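Local coordinates for protein probable dehydrogenase (Bordetella bronchiseptica, PDB 3MOI) that probably catalyses an NAD(P)-dependent oxidation or reduction of a still unidentified substrate, as a member of the GFO/IDH/MocA oxidoreductase family, at residues A[240-245]-A[312-317]; A[126-131]-A[296-301]; A[197-202]-A[373-378]; A[213-218]-A[227-232]. One frame throughout, in Å; residues are numbered along the deposited sequence.

Overall arrangement
All four contacts serve the C-terminal two thirds of the chain, built on a large mixed sheet beside the Rossmann-type nucleotide-binding domain. Contacts 1 and 2 are neighbours, centres about 10 Å apart, joined by a hydrogen bond from His299 NE2 to Leu245 O and by the stacked rings of His242 and His299. Contacts 3 and 4, centres about 9 Å apart, share the sheet, where strands 194-202 and 213-220 lie side by side. The two pairs meet where Phe300 of contact 2 packs on Tyr230 of contact 4; contacts 1 and 3 are farthest apart, about 28 Å between centres. Contacts 1, 3 and 4 also touch the second subunit.

Contact 1. Residues A[240-245]-A[312-317]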
loop_
_atom_site.group_PDB
_atom_site.type_symbol
_atom_site.label_atom_id
_atom_site.label_comp_id
_atom_site.label_asym_id
_atom_site.label_seq_id
_atom_site.Cartn_x
_atom_site.Cartn_y
_atom_site.Cartn_z
ATOM N N GLU A 240 3.472 11.073 7.915
ATOM C CA GLU A 240 2.924 10.528 9.155
ATOM C C GLU A 240 3.299 9.065 9.373
ATOM O O GLU A 240 3.396 8.616 10.492
ATOM C CB GLU A 240 1.412 10.664 9.194
ATOM C CG GLU A 240 0.822 10.253 10.547
ATOM C CD GLU A 240 -0.626 10.677 10.719
ATOM O OE1 GLU A 240 -1.110 11.492 9.910
ATOM O OE2 GLU A 240 -1.302 10.178 11.650
ATOM N N MET A 241 3.475 8.290 8.306
ATOM C CA MET A 241 3.781 6.873 8.473
ATOM C C MET A 241 5.262 6.664 8.325
ATOM O O MET A 241 5.747 5.543 8.404
ATOM C CB MET A 241 2.941 6.020 7.523
ATOM C CG MET A 241 1.420 5.899 7.939
ATOM S SD MET A 241 0.468 5.136 6.617
ATOM C CE MET A 241 -1.058 5.406 7.466
ATOM N N HIS A 242 5.999 7.761 8.167
ATOM C CA HIS A 242 7.452 7.722 8.169
ATOM C C HIS A 242 8.021 8.774 9.155
ATOM O O HIS A 242 8.677 9.744 8.760
ATOM C CB HIS A 242 7.959 7.950 6.758
ATOM C CG HIS A 242 9.397 7.600 6.582
ATOM N ND1 HIS A 242 9.837 6.296 6.504
ATOM C CD2 HIS A 242 10.502 8.378 6.521
ATOM C CE1 HIS A 242 11.153 6.284 6.397
ATOM N NE2 HIS A 242 11.578 7.535 6.389
ATOM N N PHE A 243 7.724 8.584 10.440
ATOM C CA PHE A 243 8.340 9.332 11.577
ATOM C C PHE A 243 8.280 10.849 11.462
ATOM O O PHE A 243 9.055 11.564 12.123
ATOM C CB PHE A 243 9.780 8.871 11.747
ATOM C CG PHE A 243 9.952 7.387 11.590
ATOM C CD1 PHE A 243 9.680 6.534 12.653
ATOM C CD2 PHE A 243 10.340 6.840 10.348
ATOM C CE1 PHE A 243 9.823 5.160 12.520
ATOM C CE2 PHE A 243 10.475 5.451 10.180
ATOM C CZ PHE A 243 10.220 4.608 11.295
ATOM N N TRP A 244 7.338 11.344 10.645
ATOM C CA TRP A 244 7.218 12.780 10.350
ATOM C C TRP A 244 8.573 13.382 9.930
ATOM O O TRP A 244 8.919 14.480 10.363
ATOM C CB TRP A 244 6.591 13.555 11.540
ATOM C CG TRP A 244 5.124 13.418 11.659
ATOM C CD1 TRP A 244 4.415 12.767 12.661
ATOM C CD2 TRP A 244 4.142 13.938 10.760
ATOM N NE1 TRP A 244 3.065 12.851 12.410
ATOM C CE2 TRP A 244 2.875 13.577 11.262
ATOM C CE3 TRP A 244 4.208 14.672 9.575
ATOM C CZ2 TRP A 244 1.694 13.906 10.598
ATOM C CZ3 TRP A 244 3.032 15.016 8.930
ATOM C CH2 TRP A 244 1.789 14.623 9.438
ATOM N N LEU A 245 9.336 12.637 9.109
ATOM C CA LEU A 245 10.418 13.184 8.269
ATOM C C LEU A 245 9.954 13.622 6.882
ATOM O O LEU A 245 9.263 12.893 6.208
ATOM C CB LEU A 245 11.444 12.112 7.939
ATOM C CG LEU A 245 12.408 11.486 8.921
ATOM C CD1 LEU A 245 13.601 11.115 8.073
ATOM C CD2 LEU A 245 12.794 12.432 10.072
ATOM N N LEU A 312 11.303 -5.437 5.562
ATOM C CA LEU A 312 12.270 -4.379 5.604
ATOM C C LEU A 312 11.543 -3.055 5.416
ATOM O O LEU A 312 10.615 -2.978 4.621
ATOM C CB LEU A 312 13.233 -4.563 4.455
ATOM C CG LEU A 312 14.429 -5.494 4.469
ATOM C CD1 LEU A 312 14.335 -6.581 5.483
ATOM C CD2 LEU A 312 14.792 -6.035 3.063
ATOM N N ARG A 313 12.007 -2.006 6.096
ATOM C CA ARG A 313 11.409 -0.678 5.993
ATOM C C ARG A 313 12.440 0.423 6.240
ATOM O O ARG A 313 13.297 0.288 7.104
ATOM C CB ARG A 313 10.346 -0.574 7.058
ATOM C CG ARG A 313 9.662 0.770 7.194
ATOM C CD ARG A 313 8.832 0.774 8.469
ATOM N NE ARG A 313 8.154 2.053 8.639
ATOM C CZ ARG A 313 7.700 2.509 9.780
ATOM N NH1 ARG A 313 7.856 1.822 10.918
ATOM N NH2 ARG A 313 7.084 3.670 9.774
ATOM N N ALA A 314 12.368 1.508 5.474
ATOM C CA ALA A 314 13.358 2.569 5.601
ATOM C C ALA A 314 13.063 3.298 6.882
ATOM O O ALA A 314 11.906 3.436 7.234
ATOM C CB ALA A 314 13.313 3.525 4.440
ATOM N N SER A 315 14.112 3.727 7.585
ATOM C CA SER A 315 13.971 4.510 8.797
ATOM C C SER A 315 14.713 5.825 8.643
ATOM O O SER A 315 15.450 6.043 7.652
ATOM C CB SER A 315 14.563 3.726 9.963
ATOM O OG SER A 315 15.971 3.914 10.056
ATOM N N PRO A 316 14.580 6.692 9.636
ATOM C CA PRO A 316 15.380 7.918 9.637
ATOM C C PRO A 316 16.894 7.711 9.730
ATOM O O PRO A 316 17.636 8.600 9.391
ATOM C CB PRO A 316 14.897 8.659 10.902
ATOM C CG PRO A 316 13.701 7.935 11.369
ATOM C CD PRO A 316 13.897 6.516 10.913
ATOM N N GLU A 317 17.333 6.550 10.195
ATOM C CA GLU A 317 18.749 6.264 10.366
ATOM C C GLU A 317 19.256 5.124 9.446
ATOM O O GLU A 317 20.456 4.889 9.358
ATOM C CB GLU A 317 19.031 5.930 11.847
ATOM C CG GLU A 317 19.824 7.008 12.639
ATOM C CD GLU A 317 18.987 7.878 13.626
ATOM O OE1 GLU A 317 18.097 7.352 14.378
ATOM O OE2 GLU A 317 19.266 9.115 13.644
#
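Phe243 and Arg313 reach toward each other tip to tip, the phenyl CZ lying over one face of the guanidinium, 3.6 Å from Arg313 CZ. The two planes are only 25° apart, and the ring's CZ end sits over the guanidinium, offset toward its rim. The Arg313 chain runs extended from CG to NE, with CG anti to the backbone N (chi1 176°), and carries NH2 to the carbonyl of Met241. That hydrogen bond, 2.7 Å from Arg313 NH2 to Met241 O, lies near the guanidinium plane but is bent at the hydrogen (131°).

Pro316 crosses Phe243 at about a right angle and lays its CD over a ring face, 3.9 Å from the Phe243 centroid, in a CH-pi contact. Leu245 CD1 extends the apolar patch to Pro316 CB at 4.0 Å. Ala314 O lies at the edge of both aromatic rings, in the Phe243 plane and near that of His242, and comes within 3.1 Å of His242 CE1. His242 in turn lies with one face under Phe243 CD2.

The contact ties the loop after strand 225-231 to the end of strand 310-314 in the large sheet. Arg313 NH1 also bonds Tyr322 OH and forms a salt bridge with Glu240 of the second subunit, which would spread the guanidinium's charge between a loop carbonyl and a carboxylate across the dimer interface.

Contact 2. Residues A[126-131]-A[296-301]; sequences HDPVVR and KQPHFG
Val129 lays its CG1 methyl against the aliphatic base of Gln297, 3.5 Å from Gln297 CB, the two side chains running antiparallel past one another. Its other methyl, CG2, turns to the backbone beyond and sits 3.4 Å from Pro298 O. The Gln297 chain bends at chi2 (-56°), turning CD toward Pro128, and the amide oxygen OE1 comes to rest against the proline ring, 3.4 Å from Pro128 CG. This is a polar atom on carbon, with no hydrogen bond across the two segments.

Asp127 stands at the N-cap position of helix 128-139, although its carboxylate makes no capping bond. The helix opens the C-terminal two thirds of the chain, directly after the Rossmann-type sheet, and here its first turn meets the loop that leads into strand 302-307. Asp127 CG is anti to its carbonyl carbon, beside the backbone N (chi1 -72°), and the carboxylate leans on Pro298, with OD1 3.9 Å from Pro298 CB. OD2 approaches His299 N to 3.4 Å, but the angle is too poor for a hydrogen bond. A long, weak ion pair links Asp127 OD1 to Arg124.

Beyond Pro298 the loop is held by His299 itself. Its ND1 donates to Gly301 O over 2.8 Å, nearly straight at 165° and with the acceptor in the ring plane. Phe300 turns from the helix and meets His181 edge-to-face.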
loop_
_atom_site.group_PDB
_atom_site.type_symbol
_atom_site.label_atom_id
_atom_site.label_comp_id
_atom_site.label_asym_id
_atom_site.label_seq_id
_atom_site.Cartn_x
_atom_site.Cartn_y
_atom_site.Cartn_z
ATOM N N HIS A 126 19.069 6.824 -5.345
ATOM C CA HIS A 126 20.381 7.103 -4.752
ATOM C C HIS A 126 20.309 7.305 -3.214
ATOM O O HIS A 126 21.350 7.281 -2.560
ATOM C CB HIS A 126 21.018 8.336 -5.388
ATOM C CG HIS A 126 21.309 8.176 -6.821
ATOM N ND1 HIS A 126 22.436 7.530 -7.287
ATOM C CD2 HIS A 126 20.607 8.563 -7.911
ATOM C CE1 HIS A 126 22.416 7.532 -8.608
ATOM N NE2 HIS A 126 21.310 8.143 -9.011
ATOM N N ASP A 127 19.110 7.537 -2.669
ATOM C CA ASP A 127 18.939 7.630 -1.240
ATOM C C ASP A 127 19.654 6.473 -0.592
ATOM O O ASP A 127 19.450 5.342 -0.996
ATOM C CB ASP A 127 17.491 7.555 -0.804
ATOM C CG ASP A 127 16.706 8.804 -1.139
ATOM O OD1 ASP A 127 17.326 9.725 -1.710
ATOM O OD2 ASP A 127 15.444 8.821 -0.890
ATOM N N PRO A 128 20.487 6.737 0.429
ATOM C CA PRO A 128 21.168 5.590 1.062
ATOM C C PRO A 128 20.230 4.597 1.694
ATOM O O PRO A 128 20.577 3.450 1.798
ATOM C CB PRO A 128 22.046 6.237 2.165
ATOM C CG PRO A 128 22.209 7.658 1.739
ATOM C CD PRO A 128 20.904 8.015 1.014
ATOM N N VAL A 129 19.051 4.995 2.134
ATOM C CA VAL A 129 18.149 3.971 2.663
ATOM C C VAL A 129 17.812 2.918 1.602
ATOM O O VAL A 129 17.769 1.720 1.909
ATOM C CB VAL A 129 16.888 4.545 3.325
ATOM C CG1 VAL A 129 17.283 5.480 4.519
ATOM C CG2 VAL A 129 16.008 5.249 2.314
ATOM N N VAL A 130 17.667 3.347 0.344
ATOM C CA VAL A 130 17.400 2.428 -0.757
ATOM C C VAL A 130 18.608 1.591 -1.081
ATOM O O VAL A 130 18.519 0.405 -1.339
ATOM C CB VAL A 130 16.965 3.186 -1.990
ATOM C CG1 VAL A 130 16.870 2.254 -3.166
ATOM C CG2 VAL A 130 15.609 3.947 -1.703
ATOM N N ARG A 131 19.764 2.186 -1.056
ATOM C CA ARG A 131 20.987 1.399 -1.226
ATOM C C ARG A 131 21.132 0.414 -0.099
ATOM O O ARG A 131 21.539 -0.743 -0.300
ATOM C CB ARG A 131 22.185 2.320 -1.239
ATOM C CG ARG A 131 23.560 1.655 -1.442
ATOM C CD ARG A 131 24.558 2.789 -1.808
ATOM N NE ARG A 131 25.846 2.635 -1.138
ATOM C CZ ARG A 131 27.030 2.581 -1.759
ATOM N NH1 ARG A 131 27.124 2.654 -3.100
ATOM N NH2 ARG A 131 28.137 2.443 -1.034
ATOM N N LYS A 296 18.351 14.001 8.861
ATOM C CA LYS A 296 18.309 12.544 8.912
ATOM C C LYS A 296 18.256 11.958 7.459
ATOM O O LYS A 296 18.476 12.682 6.486
ATOM C CB LYS A 296 17.110 12.086 9.786
ATOM C CG LYS A 296 17.274 12.173 11.335
ATOM C CD LYS A 296 17.329 13.610 11.820
ATOM C CE LYS A 296 17.250 13.702 13.347
ATOM N NZ LYS A 296 15.814 13.757 13.820
ATOM N N GLN A 297 17.982 10.654 7.310
ATOM C CA GLN A 297 17.985 10.013 5.989
ATOM C C GLN A 297 16.801 10.422 5.114
ATOM O O GLN A 297 15.688 10.463 5.560
ATOM C CB GLN A 297 17.986 8.506 6.089
ATOM C CG GLN A 297 19.256 7.898 6.514
ATOM C CD GLN A 297 20.428 8.279 5.645
ATOM O OE1 GLN A 297 20.289 8.497 4.433
ATOM N NE2 GLN A 297 21.614 8.373 6.274
ATOM N N PRO A 298 17.053 10.708 3.843
ATOM C CA PRO A 298 15.981 11.003 2.905
ATOM C C PRO A 298 15.230 9.749 2.539
ATOM O O PRO A 298 15.746 8.646 2.744
ATOM C CB PRO A 298 16.736 11.530 1.680
ATOM C CG PRO A 298 18.005 11.981 2.226
ATOM C CD PRO A 298 18.357 10.967 3.244
ATOM N N HIS A 299 14.041 9.913 1.981
ATOM C CA HIS A 299 13.113 8.757 1.759
ATOM C C HIS A 299 12.044 9.147 0.735
ATOM O O HIS A 299 11.872 10.325 0.453
ATOM C CB HIS A 299 12.438 8.342 3.076
ATOM C CG HIS A 299 11.292 9.220 3.469
ATOM N ND1 HIS A 299 9.976 8.844 3.303
ATOM C CD2 HIS A 299 11.259 10.455 4.030
ATOM C CE1 HIS A 299 9.184 9.814 3.739
ATOM N NE2 HIS A 299 9.935 10.796 4.200
ATOM N N PHE A 300 11.317 8.200 0.186
ATOM C CA PHE A 300 10.218 8.588 -0.708
ATOM C C PHE A 300 8.960 7.805 -0.367
ATOM O O PHE A 300 8.777 6.650 -0.774
ATOM C CB PHE A 300 10.628 8.364 -2.167
ATOM C CG PHE A 300 9.753 9.061 -3.147
ATOM C CD1 PHE A 300 9.820 10.416 -3.284
ATOM C CD2 PHE A 300 8.897 8.343 -3.966
ATOM C CE1 PHE A 300 9.036 11.095 -4.194
ATOM C CE2 PHE A 300 8.082 8.999 -4.879
ATOM C CZ PHE A 300 8.151 10.405 -4.990
ATOM N N GLY A 301 8.089 8.421 0.397
ATOM C CA GLY A 301 6.948 7.693 0.975
ATOM C C GLY A 301 7.520 6.556 1.798
ATOM O O GLY A 301 8.688 6.609 2.251
#

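Contact 3. Residues A[197-202]-A[373-378]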
loop_
_atom_site.group_PDB
_atom_site.type_symbol
_atom_site.label_atom_id
_atom_site.label_comp_id
_atom_site.label_asym_id
_atom_site.label_seq_id
_atom_site.Cartn_x
_atom_site.Cartn_y
_atom_site.Cartn_z
ATOM N N VAL A 197 3.047 -4.646 -16.185
ATOM C CA VAL A 197 2.533 -3.449 -15.537
ATOM C C VAL A 197 1.027 -3.433 -15.656
ATOM O O VAL A 197 0.494 -3.400 -16.791
ATOM C CB VAL A 197 3.008 -2.185 -16.220
ATOM C CG1 VAL A 197 2.466 -0.989 -15.482
ATOM C CG2 VAL A 197 4.502 -2.148 -16.321
ATOM N N ARG A 198 0.361 -3.443 -14.497
ATOM C CA ARG A 198 -1.027 -3.092 -14.402
ATOM C C ARG A 198 -1.136 -1.799 -13.596
ATOM O O ARG A 198 -0.755 -1.784 -12.407
ATOM C CB ARG A 198 -1.796 -4.211 -13.695
ATOM C CG ARG A 198 -3.262 -3.924 -13.460
ATOM C CD ARG A 198 -4.032 -3.674 -14.779
ATOM N NE ARG A 198 -5.420 -3.345 -14.498
ATOM C CZ ARG A 198 -5.958 -2.146 -14.664
ATOM N NH1 ARG A 198 -5.218 -1.186 -15.180
ATOM N NH2 ARG A 198 -7.248 -1.926 -14.334
ATOM N N ALA A 199 -1.671 -0.732 -14.205
ATOM C CA ALA A 199 -1.824 0.559 -13.500
ATOM C C ALA A 199 -3.106 1.306 -13.892
ATOM O O ALA A 199 -3.635 1.076 -14.956
ATOM C CB ALA A 199 -0.635 1.420 -13.726
ATOM N N MET A 200 -3.555 2.205 -13.019
ATOM C CA MET A 200 -4.725 3.075 -13.195
ATOM C C MET A 200 -4.184 4.416 -12.802
ATOM O O MET A 200 -3.490 4.480 -11.806
ATOM C CB MET A 200 -5.774 2.725 -12.147
ATOM C CG MET A 200 -7.074 3.634 -12.135
ATOM S SD MET A 200 -7.581 4.056 -10.461
ATOM C CE MET A 200 -6.208 5.114 -10.038
ATOM N N THR A 201 -4.485 5.482 -13.528
ATOM C CA THR A 201 -4.097 6.849 -13.109
ATOM C C THR A 201 -5.359 7.714 -13.021
ATOM O O THR A 201 -6.314 7.418 -13.659
ATOM C CB THR A 201 -3.210 7.498 -14.143
ATOM O OG1 THR A 201 -3.961 7.510 -15.370
ATOM C CG2 THR A 201 -1.900 6.721 -14.306
ATOM N N GLY A 202 -5.320 8.774 -12.226
ATOM C CA GLY A 202 -6.388 9.764 -12.144
ATOM C C GLY A 202 -5.840 11.169 -12.303
ATOM O O GLY A 202 -4.630 11.452 -12.074
ATOM N N LEU A 373 5.662 4.581 -19.677
ATOM C CA LEU A 373 4.729 4.498 -20.827
ATOM C C LEU A 373 3.740 3.369 -20.624
ATOM O O LEU A 373 2.576 3.491 -21.006
ATOM C CB LEU A 373 5.451 4.334 -22.187
ATOM C CG LEU A 373 6.320 5.578 -22.585
ATOM C CD1 LEU A 373 7.259 5.326 -23.773
ATOM C CD2 LEU A 373 5.481 6.820 -22.835
ATOM N N ALA A 374 4.169 2.300 -19.977
ATOM C CA ALA A 374 3.317 1.150 -19.801
ATOM C C ALA A 374 2.244 1.465 -18.753
ATOM O O ALA A 374 1.093 0.996 -18.853
ATOM C CB ALA A 374 4.148 -0.094 -19.451
ATOM N N VAL A 375 2.574 2.314 -17.789
ATOM C CA VAL A 375 1.569 2.833 -16.849
ATOM C C VAL A 375 0.508 3.639 -17.611
ATOM O O VAL A 375 -0.709 3.472 -17.382
ATOM C CB VAL A 375 2.211 3.704 -15.756
ATOM C CG1 VAL A 375 1.129 4.492 -14.998
ATOM C CG2 VAL A 375 3.064 2.795 -14.783
ATOM N N LEU A 376 0.938 4.490 -18.540
ATOM C CA LEU A 376 -0.033 5.240 -19.315
ATOM C C LEU A 376 -0.898 4.292 -20.149
ATOM O O LEU A 376 -2.115 4.447 -20.109
ATOM C CB LEU A 376 0.600 6.309 -20.198
ATOM C CG LEU A 376 1.155 7.564 -19.492
ATOM C CD1 LEU A 376 2.128 8.318 -20.423
ATOM C CD2 LEU A 376 0.047 8.487 -18.975
ATOM N N GLU A 377 -0.307 3.301 -20.843
ATOM C CA GLU A 377 -1.103 2.372 -21.628
ATOM C C GLU A 377 -2.066 1.544 -20.775
ATOM O O GLU A 377 -3.243 1.381 -21.149
ATOM C CB GLU A 377 -0.233 1.436 -22.421
ATOM C CG GLU A 377 -1.023 0.449 -23.283
ATOM C CD GLU A 377 -0.140 -0.514 -24.112
ATOM O OE1 GLU A 377 1.070 -0.211 -24.327
ATOM O OE2 GLU A 377 -0.669 -1.597 -24.534
ATOM N N SER A 378 -1.571 0.980 -19.664
ATOM C CA SER A 378 -2.382 0.069 -18.861
ATOM C C SER A 378 -3.596 0.814 -18.326
ATOM O O SER A 378 -4.673 0.266 -18.234
ATOM C CB SER A 378 -1.608 -0.460 -17.677
ATOM O OG SER A 378 -2.405 -1.320 -16.939
#
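Ser378 OG is gripped from the strand by the backbone N-H of Ala199, in a nearly straight bond (168°) of 2.9 Å from Ala199 N to Ser378 OG. A second, weak bond comes from Arg198 NH1, 3.3 Å from the same Ser378 OG, which lies near the guanidinium plane at its edge. OG also bonds the carbonyl of Arg383, just beyond the end of helix 362-381. This is alpha/beta packing: the helix lies across a face of the large mixed sheet of the GFO/IDH/MocA C-terminal domain, its axis 6.5 Å from strand 197-202 at closest approach and turned by 71°.

Ser378 OG is anti to the backbone N (chi1 -180°), which carries it toward the strand. The Arg198 chain starts out from the opposite side of the strand and bends at chi2, and its guanidinium has stronger ties elsewhere: NE to Gln384 and NH2 to Thr219, both of the second subunit.

The rest of the contact is apolar. Val375 spreads its two methyls along the strand's helix-facing side: CG2 meets Val197 CG1 at 3.9 Å, the side chains crossing at about a right angle, and CG1 fits between Ala199 CB and Thr201 CG2. Ile175 of helix 174-177 covers Val375 and Thr201. At the start of the strand segment, Val197 CG2 rests 3.8 Å from Ala374 CB.

Contact 4. Residues A[213-218]-A[227-232]; sequences NCAAML and VMVYSG
Val227 has CG1 anti to its backbone N (chi1 157°), which leaves CG2 anti to the carbonyl carbon and facing Met217, whose CG is anti to its own backbone N (chi1 -159°); the two branches meet obliquely, Met217 CG 4.1 Å from Val227 CG2. This non-hydrogen-bonded pair shares its face of the sheet with Ala215 opposite Val229 and Asn213 opposite Ser231. Ala215 CB and Val229 CG2 touch more loosely, at 4.4 Å.

The two strands form an antiparallel beta hairpin, their axes 4.6 Å apart at closest approach. Cys214 with Tyr230 and Ala216 with Met228 are the hydrogen-bonded pairs, each closed by two backbone bonds. The Ala216 N to Met228 O bond, 2.7 Å, runs nearly along the carbonyl axis, whereas Met228 N approaches Ala216 O, at 2.8 Å, tilted 23° from the carbonyl plane. CA-H groups of the neighbouring non-hydrogen-bonded pairs add contacts to the same oxygens, Val229 CA standing 3.4 Å from Cys214 O and Val227 CA 3.3 Å from Ala216 O.

On the face bearing Cys214, Ala216, Met228 and Tyr230, helix 179-190 places Gln182 and Ile186 on Met228 and Leu179 on Tyr230, whose OH bonds Gln178, while Val375 of helix 362-381 meets Cys214. On the other face, Met217 and Val227 pack on their own counterparts in the second subunit. Within the sheet, strand 194-202 flanks 213-220 and strand 145-153 flanks 225-231, leaving the hairpin in its interior.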
loop_
_atom_site.group_PDB
_atom_site.type_symbol
_atom_site.label_atom_id
_atom_site.label_comp_id
_atom_site.label_asym_id
_atom_site.label_seq_id
_atom_site.Cartn_x
_atom_site.Cartn_y
_atom_site.Cartn_z
ATOM N N ASN A 213 -2.669 11.048 -9.355
ATOM C CA ASN A 213 -2.530 9.774 -8.611
ATOM C C ASN A 213 -2.414 8.537 -9.452
ATOM O O ASN A 213 -2.929 8.436 -10.562
ATOM C CB ASN A 213 -3.684 9.576 -7.646
ATOM C CG ASN A 213 -5.058 9.450 -8.359
ATOM O OD1 ASN A 213 -5.462 10.322 -9.085
ATOM N ND2 ASN A 213 -5.751 8.385 -8.120
ATOM N N CYS A 214 -1.849 7.510 -8.863
ATOM C CA CYS A 214 -1.676 6.296 -9.597
ATOM C C CYS A 214 -1.655 5.143 -8.691
ATOM O O CYS A 214 -0.990 5.205 -7.690
ATOM C CB CYS A 214 -0.339 6.322 -10.269
ATOM S SG CYS A 214 0.167 4.741 -11.003
ATOM N N ALA A 215 -2.310 4.060 -9.098
ATOM C CA ALA A 215 -2.182 2.793 -8.420
ATOM C C ALA A 215 -1.660 1.776 -9.421
ATOM O O ALA A 215 -2.231 1.658 -10.521
ATOM C CB ALA A 215 -3.572 2.326 -7.752
ATOM N N ALA A 216 -0.597 1.061 -9.034
ATOM C CA ALA A 216 0.041 0.072 -9.927
ATOM C C ALA A 216 0.559 -1.154 -9.242
ATOM O O ALA A 216 1.028 -1.091 -8.112
ATOM C CB ALA A 216 1.233 0.710 -10.751
ATOM N N MET A 217 0.508 -2.259 -9.985
ATOM C CA MET A 217 1.132 -3.476 -9.613
ATOM C C MET A 217 2.143 -3.819 -10.703
ATOM O O MET A 217 1.787 -4.047 -11.907
ATOM C CB MET A 217 0.148 -4.637 -9.436
ATOM C CG MET A 217 0.836 -5.724 -8.530
ATOM S SD MET A 217 0.004 -7.194 -8.058
ATOM C CE MET A 217 -1.482 -6.432 -8.295
ATOM N N LEU A 218 3.381 -3.935 -10.265
ATOM C CA LEU A 218 4.477 -4.213 -11.153
ATOM C C LEU A 218 4.876 -5.669 -10.997
ATOM O O LEU A 218 5.219 -6.118 -9.868
ATOM C CB LEU A 218 5.662 -3.313 -10.775
ATOM C CG LEU A 218 5.829 -1.904 -11.361
ATOM C CD1 LEU A 218 4.579 -1.223 -11.676
ATOM C CD2 LEU A 218 6.776 -1.004 -10.526
ATOM N N VAL A 227 3.838 -3.394 -5.485
ATOM C CA VAL A 227 2.725 -2.478 -5.596
ATOM C C VAL A 227 3.283 -1.082 -5.425
ATOM O O VAL A 227 4.079 -0.854 -4.529
ATOM C CB VAL A 227 1.676 -2.772 -4.456
ATOM C CG1 VAL A 227 0.789 -1.545 -4.137
ATOM C CG2 VAL A 227 0.836 -3.968 -4.803
ATOM N N MET A 228 2.829 -0.144 -6.250
ATOM C CA MET A 228 3.297 1.245 -6.237
ATOM C C MET A 228 2.021 2.086 -6.259
ATOM O O MET A 228 1.163 1.901 -7.137
ATOM C CB MET A 228 4.169 1.479 -7.470
ATOM C CG MET A 228 4.686 2.866 -7.763
ATOM S SD MET A 228 5.546 3.025 -9.406
ATOM C CE MET A 228 6.013 1.386 -9.443
ATOM N N VAL A 229 1.878 2.953 -5.262
ATOM C CA VAL A 229 0.757 3.850 -5.143
ATOM C C VAL A 229 1.270 5.254 -4.876
ATOM O O VAL A 229 2.157 5.460 -4.050
ATOM C CB VAL A 229 -0.180 3.455 -3.957
ATOM C CG1 VAL A 229 -1.182 4.601 -3.661
ATOM C CG2 VAL A 229 -0.921 2.159 -4.226
ATOM N N TYR A 230 0.691 6.241 -5.541
ATOM C CA TYR A 230 1.146 7.661 -5.429
ATOM C C TYR A 230 -0.061 8.548 -5.550
ATOM O O TYR A 230 -0.889 8.340 -6.453
ATOM C CB TYR A 230 2.120 8.056 -6.557
ATOM C CG TYR A 230 2.700 9.390 -6.280
ATOM C CD1 TYR A 230 3.946 9.513 -5.727
ATOM C CD2 TYR A 230 1.948 10.565 -6.478
ATOM C CE1 TYR A 230 4.457 10.744 -5.444
ATOM C CE2 TYR A 230 2.438 11.748 -6.182
ATOM C CZ TYR A 230 3.713 11.845 -5.646
ATOM O OH TYR A 230 4.239 13.078 -5.331
ATOM N N SER A 231 -0.152 9.544 -4.677
ATOM C CA SER A 231 -1.189 10.597 -4.786
ATOM C C SER A 231 -0.617 11.943 -4.321
ATOM O O SER A 231 0.121 12.009 -3.316
ATOM C CB SER A 231 -2.378 10.233 -3.923
ATOM O OG SER A 231 -3.404 11.188 -4.013
ATOM N N GLY A 232 -0.931 13.001 -5.065
ATOM C CA GLY A 232 -0.247 14.296 -4.927
ATOM C C GLY A 232 -1.184 15.454 -4.670
ATOM O O GLY A 232 -0.802 16.596 -4.834
#